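Local coordinates for protein pectinesterase A (Erwinia chrysanthemi, PDB 2NTP) that hydrolyses the methyl esters of galacturonosyl units in pectin, releasing methanol, and probably thereby begins the maceration and soft-rotting of plant tissue, at residues Ala26-Gly31 against Ile50-Leu55. Numbering follows the deposited sequence.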
# COMPACT_ATOMS: atom_id res chain seq x y z
N ALA A 26 15.95 -7.80 15.98
CA ALA A 26 16.70 -9.04 16.13
C ALA A 26 16.92 -9.42 17.60
O ALA A 26 16.94 -10.61 17.93
CB ALA A 26 18.03 -8.93 15.40
N SER A 27 17.05 -8.41 18.46
CA SER A 27 17.27 -8.60 19.90
C SER A 27 16.13 -9.33 20.62
O SER A 27 16.34 -9.87 21.71
CB SER A 27 17.52 -7.25 20.58
OG SER A 27 16.29 -6.61 20.91
N ALA A 28 14.95 -9.34 20.01
CA ALA A 28 13.76 -9.94 20.62
C ALA A 28 13.92 -11.44 20.84
O ALA A 28 14.39 -12.15 19.94
CB ALA A 28 12.53 -9.67 19.75
N PRO A 29 13.52 -11.94 22.03
CA PRO A 29 13.60 -13.38 22.27
C PRO A 29 12.73 -14.14 21.28
O PRO A 29 11.67 -13.64 20.87
CB PRO A 29 13.07 -13.54 23.70
CG PRO A 29 12.27 -12.30 23.96
CD PRO A 29 12.97 -11.22 23.19
N ALA A 30 13.17 -15.34 20.89
CA ALA A 30 12.39 -16.20 20.01
C ALA A 30 11.05 -16.54 20.66
O ALA A 30 10.99 -16.81 21.86
CB ALA A 30 13.16 -17.47 19.69
N GLY A 31 9.98 -16.52 19.87
CA GLY A 31 8.64 -16.81 20.37
C GLY A 31 7.59 -15.81 19.94
O GLY A 31 7.74 -15.14 18.91
N ILE A 50 9.97 -8.59 8.72
CA ILE A 50 9.44 -8.98 10.02
C ILE A 50 8.92 -10.41 9.96
O ILE A 50 7.96 -10.70 9.24
CB ILE A 50 8.29 -8.03 10.47
CG1 ILE A 50 8.75 -6.56 10.49
CG2 ILE A 50 7.68 -8.49 11.80
CD1 ILE A 50 10.07 -6.30 11.18
N THR A 51 9.55 -11.30 10.72
CA THR A 51 9.17 -12.71 10.73
C THR A 51 8.74 -13.18 12.11
O THR A 51 8.31 -14.32 12.28
CB THR A 51 10.31 -13.62 10.22
OG1 THR A 51 11.47 -13.42 11.04
CG2 THR A 51 10.64 -13.31 8.76
N ARG A 52 8.88 -12.30 13.10
CA ARG A 52 8.47 -12.61 14.46
C ARG A 52 7.05 -12.13 14.72
O ARG A 52 6.72 -10.96 14.49
CB ARG A 52 9.42 -11.97 15.47
CG ARG A 52 9.25 -12.54 16.88
CD ARG A 52 9.91 -11.66 17.90
NE ARG A 52 9.81 -12.20 19.25
CZ ARG A 52 8.76 -12.06 20.05
NH1 ARG A 52 7.67 -11.41 19.63
NH2 ARG A 52 8.78 -12.58 21.27
N ASN A 53 6.22 -13.06 15.20
CA ASN A 53 4.85 -12.75 15.58
C ASN A 53 4.79 -11.81 16.78
O ASN A 53 5.67 -11.85 17.65
CB ASN A 53 4.09 -14.04 15.91
CG ASN A 53 3.88 -14.93 14.70
OD1 ASN A 53 3.81 -14.47 13.56
ND2 ASN A 53 3.75 -16.23 14.94
N ASN A 54 3.75 -10.98 16.83
CA ASN A 54 3.47 -10.12 17.99
C ASN A 54 4.56 -9.06 18.22
O ASN A 54 4.90 -8.73 19.36
CB ASN A 54 3.27 -11.00 19.24
CG ASN A 54 2.25 -10.42 20.22
OD1 ASN A 54 1.74 -9.31 20.05
ND2 ASN A 54 1.96 -11.18 21.27
N LEU A 55 5.13 -8.56 17.12
CA LEU A 55 6.11 -7.48 17.17
C LEU A 55 5.42 -6.15 16.90
O LEU A 55 4.54 -6.07 16.04
CB LEU A 55 7.24 -7.70 16.16
CG LEU A 55 8.25 -6.55 16.04
CD1 LEU A 55 9.15 -6.47 17.28
CD2 LEU A 55 9.06 -6.67 14.77
O HOH W 1 9.77 -14.44 23.14
O HOH W 2 7.16 -15.68 16.23
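Arg52 grips the carbonyl of Pro29 side-on: NE donates to Pro29 O at 2.9 Å, nearly along the C=O axis and fairly straight (158°), while NH2 reaches the same oxygen at 3.1 Å along a more bent path. The contact sits at the surface near the N-terminal end of the right-handed parallel beta-helix, away from the substrate site, and ties the loop after helix 21-26 to the turn between strands 48-50 and 55-59. Pro29 O lies in the guanidinium plane, so the pair of bonds helps to fix the rotation of the group. NH1 hydrogen-bonds to Thr33 O, just beyond Gly31, so the guanidinium bonds to two carbonyls of the loop. It gets there with CG anti to the backbone N (chi1 -166°) and the chain extended from CG to NE. Gly31 O lies over one face of the guanidinium, 3.4 Å from Arg52 CZ, where the positive charge would favour it. One water bridges Gly31 O to the backbone N of Asn53; another donates to Ala30 O and takes a weak bond from Arg52 NH2. The apolar part is small: Ala28, which also touches Phe35, sets its CB 3.7 Å from Arg52 NE and 3.8 Å from Arg52 CD.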